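Local coordinates for uncharacterized protein (Magnetospirillum magneticum AMB-1, PDB 5MU5), which is probably a glycosyltransferase of the Maf family that attaches sugar to flagellin and is involved in the formation of the bacterial flagellum, at residues P76-A82 and V207-L212; G120-M124 and C202-V207; S81-L85 and D606-K610. Residues are numbered along the deposited sequence.

Overall arrangement
The first partner in the chain is the loop after helix 61-71. Residues 76-82 of this loop meet 207-212 in interaction 1. This closes a long loop holding strands 123-127, 146-150 and 180-183, the first three of a four-stranded parallel sheet, and brings in the fourth, 211-214. Interaction 2 closes a smaller loop within it, from 120-124 to 202-207. The two share Val-207, and their strands 123-127 and 211-214 are neighbours in the sheet. Interaction 3 starts from the same loop as interaction 1 but spans far more sequence, from 81-85 to 606-610 on helix 589-609. It joins the N-terminal region to the helical bundle. The Asp-208 to Lys-610 salt bridge couples interactions 1 and 3.

Interaction 1: P76-A82 and V207-L212; sequences PDHRISA and VDWTRL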
ATOM      1  N   PRO A  76     -19.504   3.374 -20.863  1.00 49.87           N
ATOM      2  CA  PRO A  76     -18.738   3.600 -19.637  1.00 49.27           C
ATOM      3  C   PRO A  76     -19.348   3.006 -18.357  1.00 47.23           C
ATOM      4  O   PRO A  76     -18.627   2.834 -17.390  1.00 45.80           O
ATOM      5  CB  PRO A  76     -18.669   5.131 -19.537  1.00 50.99           C
ATOM      6  CG  PRO A  76     -19.873   5.609 -20.276  1.00 52.19           C
ATOM      7  CD  PRO A  76     -20.046   4.631 -21.408  1.00 52.43           C
ATOM      8  N   ASP A  77     -20.642   2.676 -18.337  1.00 51.05           N
ATOM      9  CA  ASP A  77     -21.265   2.124 -17.115  1.00 54.45           C
ATOM     10  C   ASP A  77     -20.593   0.839 -16.653  1.00 55.15           C
ATOM     11  O   ASP A  77     -20.519   0.576 -15.464  1.00 54.37           O
ATOM     12  CB  ASP A  77     -22.749   1.793 -17.314  1.00 58.08           C
ATOM     13  CG  ASP A  77     -23.646   3.023 -17.477  1.00 61.76           C
ATOM     14  OD1 ASP A  77     -23.182   4.193 -17.421  1.00 62.60           O
ATOM     15  OD2 ASP A  77     -24.860   2.790 -17.673  1.00 61.03           O
ATOM     16  N   HIS A  78     -20.122   0.046 -17.610  1.00 57.70           N
ATOM     17  CA  HIS A  78     -19.534  -1.277 -17.352  1.00 61.84           C
ATOM     18  C   HIS A  78     -17.990  -1.262 -17.411  1.00 54.85           C
ATOM     19  O   HIS A  78     -17.362  -2.226 -17.843  1.00 50.74           O
ATOM     20  CB  HIS A  78     -20.109  -2.260 -18.389  1.00 68.93           C
ATOM     21  CG  HIS A  78     -21.589  -2.102 -18.593  1.00 75.79           C
ATOM     22  ND1 HIS A  78     -22.510  -2.406 -17.611  1.00 75.72           N
ATOM     23  CD2 HIS A  78     -22.300  -1.622 -19.643  1.00 77.40           C
ATOM     24  CE1 HIS A  78     -23.725  -2.142 -18.057  1.00 78.49           C
ATOM     25  NE2 HIS A  78     -23.626  -1.669 -19.287  1.00 78.76           N
ATOM     26  N   ARG A  79     -17.412  -0.146 -16.975  1.00 48.87           N
ATOM     27  CA  ARG A  79     -15.990   0.113 -17.039  1.00 45.32           C
ATOM     28  C   ARG A  79     -15.539   0.923 -15.837  1.00 44.12           C
ATOM     29  O   ARG A  79     -16.321   1.681 -15.267  1.00 43.08           O
ATOM     30  CB  ARG A  79     -15.695   0.981 -18.269  1.00 44.60           C
ATOM     31  CG  ARG A  79     -16.028   0.352 -19.607  1.00 42.78           C
ATOM     32  CD  ARG A  79     -14.927  -0.581 -20.045  1.00 38.45           C
ATOM     33  NE  ARG A  79     -15.211  -1.137 -21.355  1.00 36.32           N
ATOM     34  CZ  ARG A  79     -14.357  -1.866 -22.062  1.00 34.17           C
ATOM     35  NH1 ARG A  79     -13.149  -2.107 -21.616  1.00 35.46           N
ATOM     36  NH2 ARG A  79     -14.697  -2.330 -23.238  1.00 35.25           N
ATOM     37  N   ILE A  80     -14.271   0.777 -15.477  1.00 43.17           N
ATOM     38  CA  ILE A  80     -13.630   1.700 -14.555  1.00 44.89           C
ATOM     39  C   ILE A  80     -13.284   2.940 -15.389  1.00 47.21           C
ATOM     40  O   ILE A  80     -12.779   2.806 -16.498  1.00 44.62           O
ATOM     41  CB  ILE A  80     -12.334   1.096 -13.966  1.00 43.59           C
ATOM     42  CG1 ILE A  80     -12.626  -0.167 -13.140  1.00 45.18           C
ATOM     43  CG2 ILE A  80     -11.578   2.103 -13.124  1.00 41.93           C
ATOM     44  CD1 ILE A  80     -13.560   0.020 -11.965  1.00 47.08           C
ATOM     45  N   SER A  81     -13.575   4.130 -14.866  1.00 52.73           N
ATOM     46  CA  SER A  81     -13.185   5.410 -15.483  1.00 61.74           C
ATOM     47  C   SER A  81     -12.418   6.250 -14.467  1.00 74.16           C
ATOM     48  O   SER A  81     -13.000   7.130 -13.810  1.00 75.53           O
ATOM     49  CB  SER A  81     -14.399   6.200 -15.950  1.00 60.77           C
ATOM     50  OG  SER A  81     -15.152   5.434 -16.871  1.00 65.76           O
ATOM     51  N   ALA A  82     -11.113   5.985 -14.352  1.00 83.44           N
ATOM     52  CA  ALA A  82     -10.236   6.707 -13.408  1.00 91.55           C
ATOM     53  C   ALA A  82      -9.458   7.861 -14.060  1.00 90.72           C
ATOM     54  O   ALA A  82      -8.464   7.614 -14.742  1.00 93.46           O
ATOM     55  CB  ALA A  82      -9.261   5.730 -12.750  1.00 92.54           C
ATOM     56  N   VAL A 207      -5.662   0.501 -14.309  1.00 47.86           N
ATOM     57  CA  VAL A 207      -7.029   0.028 -14.151  1.00 46.59           C
ATOM     58  C   VAL A 207      -8.003   0.762 -15.044  1.00 41.41           C
ATOM     59  O   VAL A 207      -9.121   0.322 -15.179  1.00 37.73           O
ATOM     60  CB  VAL A 207      -7.550   0.134 -12.701  1.00 48.91           C
ATOM     61  CG1 VAL A 207      -6.842  -0.889 -11.838  1.00 52.00           C
ATOM     62  CG2 VAL A 207      -7.420   1.557 -12.150  1.00 46.63           C
ATOM     63  N   ASP A 208      -7.597   1.883 -15.634  1.00 42.34           N
ATOM     64  CA  ASP A 208      -8.520   2.644 -16.470  1.00 41.64           C
ATOM     65  C   ASP A 208      -9.142   1.797 -17.590  1.00 39.64           C
ATOM     66  O   ASP A 208      -8.451   1.114 -18.318  1.00 39.99           O
ATOM     67  CB  ASP A 208      -7.859   3.881 -17.065  1.00 41.72           C
ATOM     68  CG  ASP A 208      -8.792   4.628 -17.993  1.00 43.44           C
ATOM     69  OD1 ASP A 208      -9.791   5.189 -17.520  1.00 44.40           O
ATOM     70  OD2 ASP A 208      -8.549   4.644 -19.209  1.00 44.28           O
ATOM     71  N   TRP A 209     -10.465   1.862 -17.695  1.00 38.95           N
ATOM     72  CA  TRP A 209     -11.231   1.216 -18.761  1.00 36.73           C
ATOM     73  C   TRP A 209     -11.261  -0.298 -18.625  1.00 37.74           C
ATOM     74  O   TRP A 209     -11.503  -1.020 -19.598  1.00 38.56           O
ATOM     75  CB  TRP A 209     -10.748   1.662 -20.136  1.00 37.44           C
ATOM     76  CG  TRP A 209     -11.819   1.696 -21.211  1.00 38.82           C
ATOM     77  CD1 TRP A 209     -11.811   1.027 -22.405  1.00 39.95           C
ATOM     78  CD2 TRP A 209     -13.048   2.439 -21.177  1.00 37.41           C
ATOM     79  NE1 TRP A 209     -12.959   1.311 -23.114  1.00 40.04           N
ATOM     80  CE2 TRP A 209     -13.729   2.178 -22.375  1.00 39.10           C
ATOM     81  CE3 TRP A 209     -13.623   3.317 -20.258  1.00 37.03           C
ATOM     82  CZ2 TRP A 209     -14.956   2.760 -22.670  1.00 38.10           C
ATOM     83  CZ3 TRP A 209     -14.852   3.887 -20.557  1.00 37.28           C
ATOM     84  CH2 TRP A 209     -15.501   3.602 -21.736  1.00 37.70           C
ATOM     85  N   THR A 210     -11.024  -0.773 -17.406  1.00 37.10           N
ATOM     86  CA  THR A 210     -11.202  -2.175 -17.065  1.00 36.54           C
ATOM     87  C   THR A 210     -12.672  -2.563 -17.323  1.00 39.71           C
ATOM     88  O   THR A 210     -13.594  -1.906 -16.850  1.00 39.42           O
ATOM     89  CB  THR A 210     -10.852  -2.411 -15.571  1.00 37.06           C
ATOM     90  OG1 THR A 210      -9.450  -2.168 -15.351  1.00 33.52           O
ATOM     91  CG2 THR A 210     -11.204  -3.831 -15.114  1.00 34.52           C
ATOM     92  N   ARG A 211     -12.876  -3.614 -18.106  1.00 42.17           N
ATOM     93  CA  ARG A 211     -14.196  -4.153 -18.355  1.00 41.96           C
ATOM     94  C   ARG A 211     -14.671  -4.917 -17.130  1.00 41.79           C
ATOM     95  O   ARG A 211     -13.954  -5.770 -16.598  1.00 40.64           O
ATOM     96  CB  ARG A 211     -14.148  -5.103 -19.562  1.00 43.79           C
ATOM     97  CG  ARG A 211     -15.509  -5.598 -20.051  1.00 42.88           C
ATOM     98  CD  ARG A 211     -16.280  -4.526 -20.791  1.00 43.35           C
ATOM     99  NE  ARG A 211     -17.494  -5.067 -21.414  1.00 44.77           N
ATOM    100  CZ  ARG A 211     -17.552  -5.635 -22.620  1.00 43.83           C
ATOM    101  NH1 ARG A 211     -16.457  -5.768 -23.364  1.00 42.86           N
ATOM    102  NH2 ARG A 211     -18.718  -6.086 -23.078  1.00 43.89           N
ATOM    103  N   LEU A 212     -15.887  -4.608 -16.694  1.00 41.40           N
ATOM    104  CA  LEU A 212     -16.547  -5.306 -15.607  1.00 42.91           C
ATOM    105  C   LEU A 212     -17.749  -6.055 -16.182  1.00 44.88           C
ATOM    106  O   LEU A 212     -18.440  -5.528 -17.055  1.00 44.98           O
ATOM    107  CB  LEU A 212     -17.029  -4.297 -14.590  1.00 47.33           C
ATOM    108  CG  LEU A 212     -15.941  -3.377 -14.041  1.00 48.53           C
ATOM    109  CD1 LEU A 212     -16.577  -2.304 -13.185  1.00 50.72           C
ATOM    110  CD2 LEU A 212     -14.939  -4.190 -13.246  1.00 45.72           C
TER
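This is a buried backbone pairing between an irregular loop and a turn plus the first residues of edge strand 211-214 of the four-stranded parallel sheet. Arg-79 and Arg-211 form a single antiparallel bridge, a non-hydrogen-bonded pair, CA to CA 4.8 Å. Leu-212 N donates to His-78 O at 3.0 Å, and Ile-80 N donates to Thr-210 O at 3.1 Å. Trp-209 N donates to Ile-80 O, 2.8 Å. Residues 207-210 make a type II beta turn, with Trp-209 at positive phi. Thr-210 N (3.1 Å) and OG1 (2.5 Å) both donate to Val-207 O. The loop runs along the edge of strand 211-214 away from strand 123-127; Arg-211 makes backbone hydrogen bonds with Val-125 of that strand. The Arg-79 guanidinium lies flat on Trp-209, planes at 8°, as a cation-pi stack with CZ 4.0 Å from the five-membered ring centroid. Arg-79 CG packs over the six-membered ring, and NH1 donates to Trp-209 O at 2.8 Å. Arg-211 CD covers the other guanidinium face. The two arginines, NH2 of Arg-79 and NH1 of Arg-211 3.9 Å apart, share Asp-142 as salt-bridge partner; Arg-211 also bonds Gln-141. Ile-80 CD1 meets Leu-212 CD1 at 4.0 Å.

Interaction 2: G120-M124 and C202-V207; sequences GGFHM and CCPIVV
Two neighbouring rings, Phe-122 and His-123, carry this buried contact at the start of strand 123-127. Segment 202-207 runs from the last residue of helix 188-202 into a loop; Cys-203 (phi/psi -170/82) is the first to leave helical angles. Nearest CA pairs are Phe-122/Val-206 and His-123/Val-207, both 6.6 Å. Gly-121 (89/141) has angles that call for glycine. Phe-122 is t, chi2 -81°. Its ring takes Cys-203 SG over one face, 4.6 Å from the centroid, and Cys-202 SG at the edge, 5.1 Å; both cysteines are t. These sulfur-aromatic contacts lie where the helix hands over to the loop before strand 211-214, in the alpha/beta fold built on the four-stranded parallel sheet. Val-206, rotamer m, sets CG2 3.5 Å from Phe-122 CB. His-123 is m, chi2 -79°, and donates from NE2 to Cys-203 O at 2.8 Å; its ND1 bonds His-148. Water 2 bridges His-123 N and Val-206 O, 2.9 Å to each. Water 1 links Phe-122 N (3.0 Å) and, weakly, Val-206 O (3.4 Å).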
ATOM      1  N   GLY A 120     -11.211  -1.984 -25.104  1.00 54.14           N
ATOM      2  CA  GLY A 120      -9.830  -2.267 -24.731  1.00 51.17           C
ATOM      3  C   GLY A 120      -9.652  -2.442 -23.233  1.00 49.01           C
ATOM      4  O   GLY A 120     -10.467  -3.096 -22.578  1.00 48.55           O
ATOM      5  N   GLY A 121      -8.595  -1.854 -22.686  1.00 46.18           N
ATOM      6  CA  GLY A 121      -8.293  -1.975 -21.261  1.00 43.71           C
ATOM      7  C   GLY A 121      -7.417  -3.184 -20.963  1.00 43.44           C
ATOM      8  O   GLY A 121      -7.586  -4.272 -21.562  1.00 42.74           O
ATOM      9  N   PHE A 122      -6.481  -2.988 -20.036  1.00 39.30           N
ATOM     10  CA  PHE A 122      -5.512  -4.003 -19.676  1.00 39.42           C
ATOM     11  C   PHE A 122      -6.172  -5.159 -18.958  1.00 39.79           C
ATOM     12  O   PHE A 122      -5.919  -6.315 -19.295  1.00 40.29           O
ATOM     13  CB  PHE A 122      -4.441  -3.409 -18.775  1.00 38.74           C
ATOM     14  CG  PHE A 122      -3.294  -4.331 -18.506  1.00 37.87           C
ATOM     15  CD1 PHE A 122      -3.390  -5.315 -17.540  1.00 39.94           C
ATOM     16  CD2 PHE A 122      -2.112  -4.202 -19.208  1.00 39.10           C
ATOM     17  CE1 PHE A 122      -2.334  -6.176 -17.282  1.00 41.20           C
ATOM     18  CE2 PHE A 122      -1.045  -5.043 -18.951  1.00 41.09           C
ATOM     19  CZ  PHE A 122      -1.157  -6.043 -17.994  1.00 41.51           C
ATOM     20  N   HIS A 123      -7.028  -4.828 -17.983  1.00 39.15           N
ATOM     21  CA  HIS A 123      -7.671  -5.812 -17.121  1.00 36.14           C
ATOM     22  C   HIS A 123      -9.108  -6.053 -17.498  1.00 37.39           C
ATOM     23  O   HIS A 123      -9.808  -5.161 -17.974  1.00 40.26           O
ATOM     24  CB  HIS A 123      -7.659  -5.330 -15.679  1.00 35.71           C
ATOM     25  CG  HIS A 123      -6.290  -5.160 -15.102  1.00 34.71           C
ATOM     26  ND1 HIS A 123      -5.554  -6.231 -14.650  1.00 35.39           N
ATOM     27  CD2 HIS A 123      -5.542  -4.058 -14.855  1.00 34.20           C
ATOM     28  CE1 HIS A 123      -4.410  -5.801 -14.150  1.00 36.89           C
ATOM     29  NE2 HIS A 123      -4.372  -4.484 -14.276  1.00 35.33           N
ATOM     30  N   MET A 124      -9.542  -7.282 -17.284  1.00 38.01           N
ATOM     31  CA  MET A 124     -10.934  -7.666 -17.426  1.00 41.93           C
ATOM     32  C   MET A 124     -11.330  -8.395 -16.166  1.00 40.22           C
ATOM     33  O   MET A 124     -10.638  -9.334 -15.749  1.00 39.21           O
ATOM     34  CB  MET A 124     -11.124  -8.620 -18.579  1.00 46.56           C
ATOM     35  CG  MET A 124     -12.488  -9.272 -18.542  1.00 54.15           C
ATOM     36  SD  MET A 124     -12.923  -9.946 -20.133  1.00 69.23           S
ATOM     37  CE  MET A 124     -13.171  -8.400 -21.026  1.00 68.57           C
ATOM     38  N   CYS A 202      -0.668  -8.058 -10.669  1.00 56.95           N
ATOM     39  CA  CYS A 202      -0.488  -8.179 -12.089  1.00 57.52           C
ATOM     40  C   CYS A 202      -0.030  -6.861 -12.664  1.00 59.00           C
ATOM     41  O   CYS A 202       1.024  -6.799 -13.271  1.00 70.60           O
ATOM     42  CB  CYS A 202      -1.779  -8.611 -12.746  1.00 60.22           C
ATOM     43  SG  CYS A 202      -1.601  -8.680 -14.529  1.00 65.12           S
ATOM     44  N   CYS A 203      -0.821  -5.809 -12.495  1.00 55.05           N
ATOM     45  CA  CYS A 203      -0.431  -4.501 -12.994  1.00 55.71           C
ATOM     46  C   CYS A 203      -1.364  -3.412 -12.473  1.00 56.20           C
ATOM     47  O   CYS A 203      -2.285  -2.964 -13.171  1.00 50.29           O
ATOM     48  CB  CYS A 203      -0.481  -4.507 -14.502  1.00 61.97           C
ATOM     49  SG  CYS A 203       0.428  -3.110 -15.119  1.00 68.15           S
ATOM     50  N   PRO A 204      -1.120  -2.959 -11.247  1.00 53.46           N
ATOM     51  CA  PRO A 204      -2.126  -2.134 -10.593  1.00 55.25           C
ATOM     52  C   PRO A 204      -2.382  -0.791 -11.273  1.00 60.86           C
ATOM     53  O   PRO A 204      -3.488  -0.240 -11.203  1.00 56.40           O
ATOM     54  CB  PRO A 204      -1.518  -1.886  -9.210  1.00 57.57           C
ATOM     55  CG  PRO A 204      -0.057  -1.995  -9.430  1.00 56.68           C
ATOM     56  CD  PRO A 204       0.145  -3.016 -10.501  1.00 54.10           C
ATOM     57  N   ILE A 205      -1.374  -0.272 -11.952  1.00 61.34           N
ATOM     58  CA  ILE A 205      -1.458   1.103 -12.371  1.00 67.17           C
ATOM     59  C   ILE A 205      -2.445   1.426 -13.514  1.00 61.04           C
ATOM     60  O   ILE A 205      -2.937   2.546 -13.575  1.00 59.77           O
ATOM     61  CB  ILE A 205      -0.046   1.651 -12.663  1.00 72.38           C
ATOM     62  CG1 ILE A 205       0.005   3.131 -12.291  1.00 77.56           C
ATOM     63  CG2 ILE A 205       0.379   1.363 -14.105  1.00 71.13           C
ATOM     64  CD1 ILE A 205      -0.470   3.453 -10.883  1.00 75.86           C
ATOM     65  N   VAL A 206      -2.756   0.465 -14.383  1.00 52.37           N
ATOM     66  CA  VAL A 206      -3.609   0.756 -15.535  1.00 49.36           C
ATOM     67  C   VAL A 206      -4.994   0.188 -15.409  1.00 49.90           C
ATOM     68  O   VAL A 206      -5.485  -0.486 -16.318  1.00 54.48           O
ATOM     69  CB  VAL A 206      -2.999   0.299 -16.880  1.00 48.39           C
ATOM     70  CG1 VAL A 206      -1.794   1.160 -17.214  1.00 49.71           C
ATOM     71  CG2 VAL A 206      -2.619  -1.175 -16.866  1.00 48.40           C
ATOM     72  N   VAL A 207      -5.662   0.501 -14.309  1.00 47.86           N
ATOM     73  CA  VAL A 207      -7.029   0.028 -14.151  1.00 46.59           C
ATOM     74  C   VAL A 207      -8.003   0.762 -15.044  1.00 41.41           C
ATOM     75  O   VAL A 207      -9.121   0.322 -15.179  1.00 37.73           O
ATOM     76  CB  VAL A 207      -7.550   0.134 -12.701  1.00 48.91           C
ATOM     77  CG1 VAL A 207      -6.842  -0.889 -11.838  1.00 52.00           C
ATOM     78  CG2 VAL A 207      -7.420   1.557 -12.150  1.00 46.63           C
TER
HETATM   79  O   HOH W   1      -5.757  -0.138 -19.657  1.00 57.94           O
HETATM   80  O   HOH W   2      -7.745  -2.089 -17.287  1.00 42.15           O

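Interaction 3: S81-L85 and D606-K610; sequences SAAPL and DYYVK
Segment 81-85 is an extended loop as far as Ala-83. It passes over the last turn of helix 589-609, with Pro-84 CA 7.1 Å from Tyr-607 CA as the nearest pair. Ala-82 (phi/psi -97/103) brings its O to 3.2 Å from Tyr-607 CD1. Ala-83 (-65/155) puts CA 3.7 Å from Tyr-607 CE1. Pro-84 (-81/-4) turns the chain and points toward the helix with a C-gamma endo ring. Its CD sits over the Tyr-607 ring, 4.1 Å from the centroid and 11° off the normal, a CH-pi contact. Its CG lies 3.8 Å from Tyr-607 CD2 and 3.5 Å from Tyr-608 CE2. Tyr-607 is t (chi2 88°) and Tyr-608 is m (chi2 -73°); the proline ring rests on the face of Tyr-607 and also touches Tyr-608. No hydrogen bond crosses. Within 606-610, Lys-610 NZ makes a salt bridge to Asp-606 OD2 at 2.6 Å and another to Asp-208. Tyr-608 also meets Phe-112 edge-to-face. This is a proline-aromatic surface contact joining the Maf N-terminal domain to the C-terminal helical bundle.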
ATOM      1  N   SER A  81     -13.575   4.130 -14.866  1.00 52.73           N
ATOM      2  CA  SER A  81     -13.185   5.410 -15.483  1.00 61.74           C
ATOM      3  C   SER A  81     -12.418   6.250 -14.467  1.00 74.16           C
ATOM      4  O   SER A  81     -13.000   7.130 -13.810  1.00 75.53           O
ATOM      5  CB  SER A  81     -14.399   6.200 -15.950  1.00 60.77           C
ATOM      6  OG  SER A  81     -15.152   5.434 -16.871  1.00 65.76           O
ATOM      7  N   ALA A  82     -11.113   5.985 -14.352  1.00 83.44           N
ATOM      8  CA  ALA A  82     -10.236   6.707 -13.408  1.00 91.55           C
ATOM      9  C   ALA A  82      -9.458   7.861 -14.060  1.00 90.72           C
ATOM     10  O   ALA A  82      -8.464   7.614 -14.742  1.00 93.46           O
ATOM     11  CB  ALA A  82      -9.261   5.730 -12.750  1.00 92.54           C
ATOM     12  N   ALA A  83      -9.892   9.108 -13.838  1.00 88.73           N
ATOM     13  CA  ALA A  83      -9.156  10.287 -14.344  1.00 89.48           C
ATOM     14  C   ALA A  83      -7.778  10.356 -13.654  1.00 91.83           C
ATOM     15  O   ALA A  83      -7.629   9.849 -12.542  1.00 87.43           O
ATOM     16  CB  ALA A  83      -9.948  11.568 -14.122  1.00 85.09           C
ATOM     17  N   PRO A  84      -6.776  10.999 -14.292  1.00 98.12           N
ATOM     18  CA  PRO A  84      -5.389  10.905 -13.801  1.00 99.37           C
ATOM     19  C   PRO A  84      -4.906  11.795 -12.624  1.00100.68           C
ATOM     20  O   PRO A  84      -3.756  11.627 -12.204  1.00104.33           O
ATOM     21  CB  PRO A  84      -4.548  11.209 -15.059  1.00 97.70           C
ATOM     22  CG  PRO A  84      -5.509  11.683 -16.105  1.00102.07           C
ATOM     23  CD  PRO A  84      -6.853  11.880 -15.466  1.00101.94           C
ATOM     24  N   LEU A  85      -5.729  12.707 -12.095  1.00 95.60           N
ATOM     25  CA  LEU A  85      -5.308  13.554 -10.954  1.00 95.20           C
ATOM     26  C   LEU A  85      -6.406  13.688  -9.896  1.00 92.55           C
ATOM     27  O   LEU A  85      -6.722  12.715  -9.205  1.00 91.05           O
ATOM     28  CB  LEU A  85      -4.843  14.951 -11.423  1.00 94.55           C
ATOM     29  CG  LEU A  85      -3.395  15.150 -11.936  1.00 93.82           C
ATOM     30  CD1 LEU A  85      -3.096  14.365 -13.216  1.00 91.48           C
ATOM     31  CD2 LEU A  85      -3.087  16.631 -12.163  1.00 89.58           C
ATOM     32  N   ASP A 606      -1.533   6.269 -20.537  1.00 42.80           N
ATOM     33  CA  ASP A 606      -2.467   5.201 -20.842  1.00 43.29           C
ATOM     34  C   ASP A 606      -3.901   5.734 -20.865  1.00 43.44           C
ATOM     35  O   ASP A 606      -4.715   5.342 -21.708  1.00 42.11           O
ATOM     36  CB  ASP A 606      -2.340   4.065 -19.831  1.00 42.68           C
ATOM     37  CG  ASP A 606      -3.428   3.030 -19.996  1.00 50.38           C
ATOM     38  OD1 ASP A 606      -3.360   2.214 -20.958  1.00 49.95           O
ATOM     39  OD2 ASP A 606      -4.385   3.049 -19.169  1.00 54.17           O
ATOM     40  N   TYR A 607      -4.198   6.629 -19.934  1.00 42.18           N
ATOM     41  CA  TYR A 607      -5.499   7.234 -19.855  1.00 40.88           C
ATOM     42  C   TYR A 607      -5.778   8.029 -21.134  1.00 40.89           C
ATOM     43  O   TYR A 607      -6.834   7.878 -21.755  1.00 38.68           O
ATOM     44  CB  TYR A 607      -5.604   8.145 -18.621  1.00 42.18           C
ATOM     45  CG  TYR A 607      -6.956   8.807 -18.499  1.00 44.06           C
ATOM     46  CD1 TYR A 607      -7.997   8.187 -17.824  1.00 45.67           C
ATOM     47  CD2 TYR A 607      -7.198  10.031 -19.096  1.00 45.27           C
ATOM     48  CE1 TYR A 607      -9.248   8.784 -17.736  1.00 50.54           C
ATOM     49  CE2 TYR A 607      -8.432  10.640 -19.013  1.00 49.60           C
ATOM     50  CZ  TYR A 607      -9.458  10.016 -18.327  1.00 52.36           C
ATOM     51  OH  TYR A 607     -10.695  10.630 -18.258  1.00 57.93           O
ATOM     52  N   TYR A 608      -4.828   8.858 -21.540  1.00 40.48           N
ATOM     53  CA  TYR A 608      -5.078   9.750 -22.675  1.00 41.40           C
ATOM     54  C   TYR A 608      -5.001   9.104 -24.060  1.00 41.18           C
ATOM     55  O   TYR A 608      -5.761   9.505 -24.952  1.00 40.89           O
ATOM     56  CB  TYR A 608      -4.234  11.024 -22.567  1.00 40.79           C
ATOM     57  CG  TYR A 608      -4.700  11.917 -21.420  1.00 41.94           C
ATOM     58  CD1 TYR A 608      -5.886  12.627 -21.518  1.00 44.38           C
ATOM     59  CD2 TYR A 608      -3.959  12.040 -20.241  1.00 41.00           C
ATOM     60  CE1 TYR A 608      -6.321  13.446 -20.484  1.00 46.33           C
ATOM     61  CE2 TYR A 608      -4.390  12.844 -19.205  1.00 41.42           C
ATOM     62  CZ  TYR A 608      -5.571  13.545 -19.334  1.00 45.84           C
ATOM     63  OH  TYR A 608      -6.031  14.353 -18.325  1.00 49.01           O
ATOM     64  N   VAL A 609      -4.135   8.102 -24.258  1.00 39.67           N
ATOM     65  CA  VAL A 609      -4.069   7.465 -25.585  1.00 43.11           C
ATOM     66  C   VAL A 609      -5.366   6.766 -26.012  1.00 43.11           C
ATOM     67  O   VAL A 609      -5.670   6.708 -27.204  1.00 43.68           O
ATOM     68  CB  VAL A 609      -2.937   6.424 -25.756  1.00 46.72           C
ATOM     69  CG1 VAL A 609      -1.606   7.097 -25.750  1.00 51.35           C
ATOM     70  CG2 VAL A 609      -3.006   5.335 -24.705  1.00 47.25           C
ATOM     71  N   LYS A 610      -6.092   6.190 -25.062  1.00 40.53           N
ATOM     72  CA  LYS A 610      -7.383   5.583 -25.365  1.00 43.41           C
ATOM     73  C   LYS A 610      -8.450   6.611 -25.767  1.00 41.22           C
ATOM     74  O   LYS A 610      -9.469   6.242 -26.292  1.00 40.74           O
ATOM     75  CB  LYS A 610      -7.966   4.911 -24.130  1.00 44.66           C
ATOM     76  CG  LYS A 610      -7.224   3.736 -23.571  1.00 43.75           C
ATOM     77  CD  LYS A 610      -8.113   3.159 -22.486  1.00 43.82           C
ATOM     78  CE  LYS A 610      -7.313   2.303 -21.540  1.00 45.47           C
ATOM     79  NZ  LYS A 610      -6.556   3.150 -20.579  1.00 46.08           N
TER